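PDB 1L1L: ribonucleoside triphosphate reductase from Lactobacillus leichmannii, which catalyses the reduction of ribonucleoside triphosphates to their 2'-deoxy forms, using adenosylcobalamin (coenzyme B12) as a radical-generating cofactor. Local coordinates for residues L186-T191 and V201-K206; Y218-T223 and L250-S255; N352-D357 and G374-V379; G362-A367 and Q660-L665. All coordinates share one frame; numbering follows the deposited sequence.

Interaction 1: residues L186-T191 and V201-K206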
# COMPACT_ATOMS: atom_id res chain seq x y z
N LEU A 186 26.29 2.46 20.85
CA LEU A 186 24.99 3.10 20.98
C LEU A 186 24.79 3.40 22.46
O LEU A 186 24.76 2.48 23.29
CB LEU A 186 23.88 2.17 20.47
CG LEU A 186 24.05 1.70 19.02
CD1 LEU A 186 22.88 0.82 18.61
CD2 LEU A 186 24.16 2.90 18.10
N VAL A 187 24.67 4.68 22.78
CA VAL A 187 24.51 5.12 24.15
C VAL A 187 23.08 5.45 24.53
O VAL A 187 22.36 6.13 23.80
CB VAL A 187 25.35 6.38 24.44
CG1 VAL A 187 25.34 6.68 25.93
CG2 VAL A 187 26.76 6.20 23.94
N VAL A 188 22.67 4.94 25.69
CA VAL A 188 21.35 5.19 26.25
C VAL A 188 21.57 5.35 27.75
O VAL A 188 21.62 4.37 28.49
CB VAL A 188 20.37 4.04 25.99
CG1 VAL A 188 19.13 4.21 26.86
CG2 VAL A 188 19.96 4.03 24.51
N ASP A 189 21.71 6.60 28.17
CA ASP A 189 21.95 6.96 29.56
C ASP A 189 21.17 6.14 30.57
O ASP A 189 20.02 5.76 30.34
CB ASP A 189 21.65 8.44 29.77
CG ASP A 189 21.85 8.89 31.20
OD1 ASP A 189 22.75 8.35 31.87
OD2 ASP A 189 21.11 9.78 31.65
N GLU A 190 21.81 5.86 31.71
CA GLU A 190 21.20 5.09 32.79
C GLU A 190 19.87 5.73 33.23
O GLU A 190 18.99 5.06 33.76
CB GLU A 190 22.13 5.04 34.01
CG GLU A 190 23.45 4.26 33.84
CD GLU A 190 24.42 4.87 32.83
OE1 GLU A 190 24.32 6.08 32.53
OE2 GLU A 190 25.30 4.12 32.36
N THR A 191 19.74 7.03 32.98
CA THR A 191 18.55 7.78 33.38
C THR A 191 17.32 7.53 32.51
O THR A 191 16.19 7.61 33.00
CB THR A 191 18.83 9.30 33.40
OG1 THR A 191 18.12 9.89 34.49
CG2 THR A 191 18.35 9.97 32.09
N VAL A 201 19.49 -4.89 24.08
CA VAL A 201 19.68 -4.99 22.64
C VAL A 201 21.04 -4.50 22.17
O VAL A 201 21.27 -4.39 20.97
CB VAL A 201 18.58 -4.23 21.87
CG1 VAL A 201 17.23 -4.88 22.11
CG2 VAL A 201 18.55 -2.78 22.29
N GLY A 202 21.94 -4.20 23.10
CA GLY A 202 23.27 -3.77 22.68
C GLY A 202 23.76 -2.37 22.98
O GLY A 202 24.88 -2.02 22.62
N ALA A 203 22.93 -1.55 23.63
CA ALA A 203 23.35 -0.20 23.96
C ALA A 203 24.12 -0.21 25.28
O ALA A 203 23.89 -1.07 26.13
CB ALA A 203 22.14 0.72 24.07
N VAL A 204 25.03 0.75 25.45
CA VAL A 204 25.81 0.84 26.69
C VAL A 204 25.46 2.07 27.50
O VAL A 204 25.13 3.13 26.96
CB VAL A 204 27.33 0.86 26.40
CG1 VAL A 204 27.77 -0.47 25.81
CG2 VAL A 204 27.68 2.00 25.46
N GLY A 205 25.53 1.93 28.82
CA GLY A 205 25.24 3.05 29.69
C GLY A 205 26.29 4.12 29.48
O GLY A 205 27.32 3.88 28.84
N LYS A 206 26.04 5.32 30.00
CA LYS A 206 26.97 6.42 29.86
C LYS A 206 28.29 6.08 30.57
O LYS A 206 29.35 6.60 30.21
CB LYS A 206 26.33 7.69 30.44
CG LYS A 206 26.76 8.99 29.77
CD LYS A 206 25.63 10.03 29.82
CE LYS A 206 24.48 9.64 28.89
NZ LYS A 206 23.35 10.62 28.93
O HOH W 1 26.52 -0.36 21.97
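V187 and V204 form a single backbone bridge, and the touching parts, CA 186 to 190 against CA 203 to 206, run 55° apart. V204 N donates to L186 O at 2.8 Å. The return bond, from V188 N to V204 O, is weak at 3.3 Å. V187 CA also turns its hydrogen to V204 O. A water accepts from L186 N, but its approach to G202 O is doubtfully short.

G202 has positive phi and is the C-prime residue of a Schellman motif that ends helix 195-200. The chain leaves the helix there and comes back alongside the end of strand 183-187. The side chains that meet first are apolar. A203 CB lies 4.0 Å from V188 CG2 and 4.3 Å from L186 CB. V188 CG2 stands beside its own backbone N, and this turns the methyl to A203.

Farther on, the contact becomes polar. The E190 chain is bent at chi2 (66°), which folds its carboxylate back over the backbone at K206. K206 N gives E190 OE1 a weak bond of 3.2 Å. E190 OE2 accepts from N207 N, one residue on. K206 itself reaches back across D189. Its ammonium makes at most a long salt bridge there, with NZ 3.6 Å from OD2, and both atoms are less surely placed.

The carboxylate of E190 is therefore held by N207 N, and more weakly by K206 N, in the loop after helix 195-200 of the insertion domain. Backbone N-H groups do this work, while the lysine adds at most a long, doubtful charge pairing with D189.

Interaction 2: residues Y218-T223 and L250-S255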
# COMPACT_ATOMS: atom_id res chain seq x y z
N TYR A 218 27.09 11.86 17.85
CA TYR A 218 25.82 12.44 17.42
C TYR A 218 24.71 12.20 18.44
O TYR A 218 24.41 11.06 18.82
CB TYR A 218 25.40 11.86 16.07
CG TYR A 218 24.09 12.40 15.52
CD1 TYR A 218 23.19 11.57 14.85
CD2 TYR A 218 23.75 13.75 15.67
CE1 TYR A 218 21.99 12.06 14.34
CE2 TYR A 218 22.55 14.26 15.16
CZ TYR A 218 21.67 13.41 14.50
OH TYR A 218 20.48 13.89 14.01
N ARG A 219 24.10 13.30 18.88
CA ARG A 219 23.00 13.26 19.84
C ARG A 219 21.73 13.28 19.00
O ARG A 219 21.45 14.27 18.32
CB ARG A 219 23.07 14.50 20.74
CG ARG A 219 21.76 14.88 21.41
CD ARG A 219 21.35 13.87 22.46
NE ARG A 219 21.98 14.12 23.74
CZ ARG A 219 21.76 13.38 24.82
NH1 ARG A 219 20.93 12.35 24.76
NH2 ARG A 219 22.37 13.67 25.97
N LEU A 220 20.96 12.19 19.03
CA LEU A 220 19.74 12.12 18.23
C LEU A 220 18.55 12.92 18.72
O LEU A 220 18.11 12.77 19.85
CB LEU A 220 19.28 10.67 18.05
CG LEU A 220 19.92 9.86 16.92
CD1 LEU A 220 21.39 9.65 17.22
CD2 LEU A 220 19.19 8.54 16.76
N PRO A 221 18.04 13.81 17.86
CA PRO A 221 16.87 14.56 18.32
C PRO A 221 15.76 13.53 18.37
O PRO A 221 15.71 12.63 17.54
CB PRO A 221 16.68 15.60 17.22
CG PRO A 221 17.36 14.99 16.01
CD PRO A 221 18.56 14.34 16.60
N ASP A 222 14.89 13.62 19.37
CA ASP A 222 13.80 12.67 19.50
C ASP A 222 12.73 12.90 18.43
O ASP A 222 11.59 13.22 18.74
CB ASP A 222 13.21 12.78 20.91
CG ASP A 222 11.96 11.95 21.09
OD1 ASP A 222 11.79 10.94 20.37
OD2 ASP A 222 11.15 12.31 21.97
N THR A 223 13.12 12.72 17.17
CA THR A 223 12.21 12.91 16.04
C THR A 223 12.48 11.89 14.93
O THR A 223 13.54 11.26 14.91
CB THR A 223 12.40 14.30 15.41
OG1 THR A 223 13.70 14.38 14.81
CG2 THR A 223 12.26 15.40 16.47
N LEU A 250 32.38 5.83 15.70
CA LEU A 250 31.08 6.50 15.78
C LEU A 250 30.35 6.19 17.08
O LEU A 250 30.25 5.04 17.51
CB LEU A 250 30.20 6.10 14.59
CG LEU A 250 28.79 6.70 14.59
CD1 LEU A 250 28.89 8.22 14.73
CD2 LEU A 250 28.06 6.32 13.31
N ILE A 251 29.82 7.24 17.70
CA ILE A 251 29.07 7.10 18.94
C ILE A 251 27.73 7.79 18.75
O ILE A 251 27.66 9.01 18.66
CB ILE A 251 29.79 7.77 20.12
CG1 ILE A 251 31.22 7.23 20.25
CG2 ILE A 251 29.00 7.51 21.40
CD1 ILE A 251 32.08 7.99 21.25
N LEU A 252 26.66 7.00 18.68
CA LEU A 252 25.32 7.56 18.51
C LEU A 252 24.60 7.53 19.86
O LEU A 252 24.44 6.47 20.47
CB LEU A 252 24.53 6.76 17.47
CG LEU A 252 25.08 6.83 16.04
CD1 LEU A 252 24.25 5.95 15.12
CD2 LEU A 252 25.06 8.27 15.55
N ASP A 253 24.20 8.71 20.33
CA ASP A 253 23.52 8.85 21.62
C ASP A 253 22.00 8.92 21.43
O ASP A 253 21.49 9.88 20.85
CB ASP A 253 24.01 10.13 22.31
CG ASP A 253 23.68 10.16 23.79
OD1 ASP A 253 22.56 9.75 24.16
OD2 ASP A 253 24.53 10.62 24.58
N LEU A 254 21.28 7.90 21.91
CA LEU A 254 19.82 7.84 21.79
C LEU A 254 19.17 7.99 23.17
O LEU A 254 18.13 7.38 23.45
CB LEU A 254 19.38 6.50 21.19
CG LEU A 254 20.27 5.80 20.16
CD1 LEU A 254 19.48 4.65 19.54
CD2 LEU A 254 20.72 6.77 19.08
N SER A 255 19.78 8.79 24.04
CA SER A 255 19.25 8.99 25.38
C SER A 255 17.97 9.81 25.38
O SER A 255 17.17 9.72 26.31
CB SER A 255 20.30 9.68 26.27
OG SER A 255 21.47 8.89 26.41
O HOH W 2 18.87 11.02 21.55
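L220 and L254 pack side by side in the apolar centre of the contact, just past the ends of a parallel strand pair. The two strands belong to a beta-alpha-beta unit built from strand 216-219, helix 224-236 and strand 249-253. The methyls are tight: L254 CD2 is 3.3 Å from L220 CD2. L254 has chi1 at -33°, away from a staggered value, and CD2 ends up against both methyls of L220. Next along the strands, L252 CD2 sits 3.6 Å from Y218 CB. The same methyl lies at the edge of the Y218 ring, near its plane. Helix 224-236 packs on Y218 and L220, and helix 275-289 on L220, L252 and L254.

Three backbone bonds hold the register, which pairs Y218 with L252 and R219 with D253. Y218 N donates to I251 O, D253 N to Y218 O at 2.8 Å, and L220 N to D253 O. A water beyond them donates to both L220 O and D253 O.

R219 and D253 project from the other side of the strands and lie alongside each other. The arginine chain bends at chi2 and chi3. D253 CG lies over one face of the guanidinium, offset toward its rim, the two planes 36° apart. R219 NH1 comes 3.1 Å from D253 OD1. That oxygen lies well off the guanidinium plane, so the attraction is one of charge and no N-H is aimed at it. R219 NH1 has a second salt bridge, to D256. D253 OD1 is occupied by its own chain: S255 N donates to it in an Asx turn, and S255 OG donates to its syn lone pair at 2.6 Å.

Interaction 3: residues N352-D357 and G374-V379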
# COMPACT_ATOMS: atom_id res chain seq x y z
N ASN A 352 10.04 -10.13 -2.68
CA ASN A 352 10.98 -9.92 -3.77
C ASN A 352 10.53 -10.35 -5.15
O ASN A 352 9.84 -11.35 -5.31
CB ASN A 352 12.30 -10.58 -3.39
CG ASN A 352 12.72 -10.22 -1.98
OD1 ASN A 352 12.42 -9.13 -1.50
ND2 ASN A 352 13.41 -11.14 -1.31
N SER A 353 10.92 -9.56 -6.14
CA SER A 353 10.58 -9.80 -7.54
C SER A 353 11.78 -9.53 -8.45
O SER A 353 12.75 -8.90 -8.04
CB SER A 353 9.42 -8.88 -7.96
OG SER A 353 8.25 -9.23 -7.25
N VAL A 354 11.70 -10.01 -9.68
CA VAL A 354 12.78 -9.78 -10.63
C VAL A 354 12.28 -9.01 -11.85
O VAL A 354 11.12 -9.14 -12.25
CB VAL A 354 13.43 -11.11 -11.08
CG1 VAL A 354 14.09 -11.79 -9.88
CG2 VAL A 354 12.38 -12.03 -11.69
N ALA A 355 13.16 -8.20 -12.42
CA ALA A 355 12.85 -7.42 -13.59
C ALA A 355 13.07 -8.25 -14.84
O ALA A 355 14.09 -8.94 -14.96
CB ALA A 355 13.73 -6.18 -13.64
N VAL A 356 12.12 -8.21 -15.76
CA VAL A 356 12.25 -8.94 -17.01
C VAL A 356 11.78 -8.06 -18.16
O VAL A 356 11.40 -6.91 -17.96
CB VAL A 356 11.38 -10.23 -17.03
CG1 VAL A 356 11.75 -11.13 -15.88
CG2 VAL A 356 9.89 -9.86 -16.97
N ASP A 357 11.85 -8.60 -19.37
CA ASP A 357 11.37 -7.90 -20.56
C ASP A 357 10.66 -8.97 -21.38
O ASP A 357 10.75 -10.16 -21.04
CB ASP A 357 12.52 -7.28 -21.37
CG ASP A 357 13.57 -8.29 -21.77
OD1 ASP A 357 13.20 -9.41 -22.18
OD2 ASP A 357 14.77 -7.96 -21.70
N GLY A 374 5.69 -18.93 -3.63
CA GLY A 374 5.01 -17.83 -4.29
C GLY A 374 5.93 -16.70 -4.72
O GLY A 374 5.48 -15.63 -5.16
N GLU A 375 7.23 -16.93 -4.58
CA GLU A 375 8.24 -15.95 -4.96
C GLU A 375 9.22 -16.59 -5.94
O GLU A 375 9.39 -17.81 -5.94
CB GLU A 375 9.00 -15.45 -3.73
CG GLU A 375 8.14 -14.79 -2.65
CD GLU A 375 7.39 -13.57 -3.15
OE1 GLU A 375 8.01 -12.72 -3.81
OE2 GLU A 375 6.17 -13.46 -2.87
N PRO A 376 9.86 -15.78 -6.78
CA PRO A 376 9.69 -14.32 -6.83
C PRO A 376 8.52 -13.85 -7.69
O PRO A 376 7.90 -14.62 -8.42
CB PRO A 376 11.01 -13.85 -7.40
CG PRO A 376 11.30 -14.93 -8.43
CD PRO A 376 10.98 -16.20 -7.65
N GLY A 377 8.25 -12.55 -7.59
CA GLY A 377 7.22 -11.95 -8.40
C GLY A 377 7.95 -11.43 -9.62
O GLY A 377 9.18 -11.48 -9.68
N ILE A 378 7.21 -10.92 -10.59
CA ILE A 378 7.81 -10.42 -11.80
C ILE A 378 7.35 -9.02 -12.17
O ILE A 378 6.19 -8.67 -11.96
CB ILE A 378 7.49 -11.35 -12.98
CG1 ILE A 378 8.07 -12.75 -12.71
CG2 ILE A 378 8.04 -10.78 -14.25
CD1 ILE A 378 7.67 -13.76 -13.76
N VAL A 379 8.27 -8.22 -12.70
CA VAL A 379 7.95 -6.88 -13.15
C VAL A 379 8.56 -6.68 -14.52
O VAL A 379 9.79 -6.75 -14.68
CB VAL A 379 8.50 -5.82 -12.18
CG1 VAL A 379 8.23 -4.43 -12.73
CG2 VAL A 379 7.86 -5.99 -10.82
O HOH W 3 6.01 -8.23 -8.85
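Strands 352-356 and 377-379 run parallel, their axes 4.4 Å apart at closest approach and 35° from each other. The paired residues are S353 with G377, V354 with I378, and A355 with V379. Four backbone bonds alternate along them. G377 N donates to N352 O. V354 N donates to G377 O at 2.9 Å. V379 N then donates to V354 O, and V356 N to V379 O. A cis peptide bond before P376 leads the chain into the second strand.

V354, V356 and I378 face one side. V356 CG2 meets I378 CG2 at 3.4 Å, tighter than a usual methyl contact, and the two side chains cross at about a right angle. I378 CG2 is anti to the backbone N, and from there it reaches V356. P376 flanks this row, its CG 4.4 Å from V354 CG1.

S353, A355 and V379 face the other side. S353 CB lies 4.4 Å from V379 CG2. S353 OG rests over the backbone of G377, 3.1 Å from its CA. The absence of a side chain on G377 leaves room for this hydroxyl. A water links S353 OG with I378 O, to which it donates.

The pair belongs to a beta-alpha-beta unit whose helix, 363-373, covers V354, V356 and I378 with Y363 and I366. Within the mixed sheet, strand 322-327 bonds to the far edge of 350-356, and antiparallel strand 674-679 bonds to 377-380. The sheet is probably part of the ten-stranded alpha-beta barrel of this enzyme.

Interaction 4: residues G362-A367 and Q660-L665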
# COMPACT_ATOMS: atom_id res chain seq x y z
N GLY A 362 13.33 -17.21 -19.54
CA GLY A 362 13.88 -18.07 -18.50
C GLY A 362 12.96 -18.22 -17.30
O GLY A 362 13.37 -18.02 -16.16
N TYR A 363 11.71 -18.59 -17.57
CA TYR A 363 10.71 -18.76 -16.52
C TYR A 363 10.80 -20.09 -15.77
O TYR A 363 10.15 -20.27 -14.74
CB TYR A 363 9.31 -18.60 -17.13
CG TYR A 363 9.02 -17.18 -17.53
CD1 TYR A 363 8.79 -16.20 -16.57
CD2 TYR A 363 9.01 -16.81 -18.88
CE1 TYR A 363 8.57 -14.87 -16.94
CE2 TYR A 363 8.79 -15.49 -19.25
CZ TYR A 363 8.57 -14.53 -18.28
OH TYR A 363 8.37 -13.22 -18.65
N GLN A 364 11.60 -21.01 -16.28
CA GLN A 364 11.74 -22.31 -15.65
C GLN A 364 12.10 -22.22 -14.15
O GLN A 364 11.38 -22.73 -13.29
CB GLN A 364 12.78 -23.12 -16.42
CG GLN A 364 12.95 -24.55 -15.97
CD GLN A 364 13.78 -25.35 -16.96
OE1 GLN A 364 13.27 -25.79 -18.00
NE2 GLN A 364 15.06 -25.53 -16.66
N PRO A 365 13.22 -21.56 -13.82
CA PRO A 365 13.57 -21.47 -12.40
C PRO A 365 12.61 -20.56 -11.61
O PRO A 365 12.34 -20.80 -10.44
CB PRO A 365 15.00 -20.95 -12.43
CG PRO A 365 15.02 -20.10 -13.66
CD PRO A 365 14.25 -20.92 -14.66
N ILE A 366 12.08 -19.54 -12.27
CA ILE A 366 11.15 -18.63 -11.61
C ILE A 366 9.90 -19.40 -11.19
O ILE A 366 9.37 -19.23 -10.09
CB ILE A 366 10.76 -17.47 -12.56
CG1 ILE A 366 11.95 -16.53 -12.72
CG2 ILE A 366 9.52 -16.73 -12.02
CD1 ILE A 366 11.74 -15.43 -13.74
N ALA A 367 9.43 -20.26 -12.09
CA ALA A 367 8.24 -21.07 -11.83
C ALA A 367 8.50 -22.04 -10.69
O ALA A 367 7.60 -22.31 -9.89
CB ALA A 367 7.85 -21.84 -13.09
N GLN A 660 1.36 -25.49 -14.89
CA GLN A 660 0.96 -24.47 -15.84
C GLN A 660 1.57 -23.09 -15.61
O GLN A 660 1.47 -22.23 -16.47
CB GLN A 660 -0.56 -24.33 -15.84
CG GLN A 660 -1.32 -25.56 -16.28
CD GLN A 660 -2.82 -25.34 -16.16
OE1 GLN A 660 -3.36 -24.39 -16.71
NE2 GLN A 660 -3.49 -26.23 -15.44
N VAL A 661 2.18 -22.89 -14.45
CA VAL A 661 2.78 -21.60 -14.12
C VAL A 661 3.79 -21.07 -15.14
O VAL A 661 3.68 -19.93 -15.59
CB VAL A 661 3.45 -21.64 -12.72
CG1 VAL A 661 4.10 -20.30 -12.40
CG2 VAL A 661 2.41 -22.00 -11.66
N GLU A 662 4.78 -21.88 -15.50
CA GLU A 662 5.79 -21.44 -16.45
C GLU A 662 5.16 -21.14 -17.80
O GLU A 662 5.50 -20.15 -18.45
CB GLU A 662 6.89 -22.50 -16.64
CG GLU A 662 8.18 -21.92 -17.21
CD GLU A 662 8.94 -22.87 -18.11
OE1 GLU A 662 9.26 -24.00 -17.66
OE2 GLU A 662 9.23 -22.49 -19.26
N SER A 663 4.23 -21.99 -18.21
CA SER A 663 3.53 -21.86 -19.49
C SER A 663 2.74 -20.56 -19.61
O SER A 663 2.80 -19.87 -20.63
CB SER A 663 2.55 -23.03 -19.68
OG SER A 663 3.16 -24.28 -19.42
N LEU A 664 1.98 -20.25 -18.56
CA LEU A 664 1.18 -19.03 -18.58
C LEU A 664 2.04 -17.78 -18.49
O LEU A 664 1.72 -16.77 -19.12
CB LEU A 664 0.14 -19.08 -17.46
CG LEU A 664 -0.98 -20.09 -17.78
CD1 LEU A 664 -1.73 -20.49 -16.52
CD2 LEU A 664 -1.91 -19.48 -18.83
N LEU A 665 3.11 -17.83 -17.72
CA LEU A 665 3.99 -16.66 -17.63
C LEU A 665 4.54 -16.37 -19.03
O LEU A 665 4.62 -15.21 -19.46
CB LEU A 665 5.14 -16.92 -16.65
CG LEU A 665 4.74 -16.91 -15.17
CD1 LEU A 665 5.84 -17.50 -14.29
CD2 LEU A 665 4.41 -15.46 -14.77
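Y363 and L665 join two helices that pack beside the mixed sheet that is probably part of the alpha-beta barrel. Helix 363-373 is the crossover between strands 350-356 and 377-380. Helix 661-667 comes from far along the chain. The short segments 363-367 and 661-665 cross at 129°, with their axes 9.0 Å apart at closest approach.

L665 CB lies over one face of the Y363 ring, offset toward its rim. It is 4.0 Å from the ring centroid and 22° off the ring normal, a CH-pi contact. Y363 CG stands anti to its carbonyl carbon, which carries the ring toward helix 661-667. L665 CD1 also touches Y363 CD1 and, at 4.4 Å, I366 CG2. The ring has a second aromatic neighbour, F360, in an edge-to-face arrangement. Y363, I366 and L665 all touch I378 of strand 377-380.

At the other end of the contact, the backbones come nearest at A367, whose CA is 5.2 Å from E662 CA. The A367 methyl, CB, sits 4.1 Å from V661 CG1. V661 and L665 in turn lie against strand 674-679.

E662 passes between these groups with its aliphatic part. Its CG is anti to the backbone N, which lays it along the start of helix 363-373. The E662 and Q364 side chains cross obliquely, the amide and carboxylate planes 69° apart. The E662 charge is met by R666, which forms a salt bridge to OE2. The chain of E662 thus packs through carbon: CB is 3.7 Å from A367 CB, and CG is 3.5 Å from Y363 CB.

In the fold
The four contacts form two pairs in distant parts of the chain. Interactions 1 and 2 lie 11 Å apart between centres, within the insertion domain range. They share the three-stranded parallel sheet in which strand 249-253 lies between 183-187 and 216-219. They meet through probable hydrogen bonds, V187 O with L254 N and D189 N with S255 OG. Interactions 3 and 4 are also 11 Å apart. Helix 363-373 serves both, as the crossover of interaction 3 and a partner in interaction 4. Interaction 4 brings in residues nearly 300 positions later, and its segments alternate with those of interaction 3. Centres of the two pairs are 38 to 51 Å apart. The pairs do not touch, consistent with the insertion domain and the large sheet packing separately.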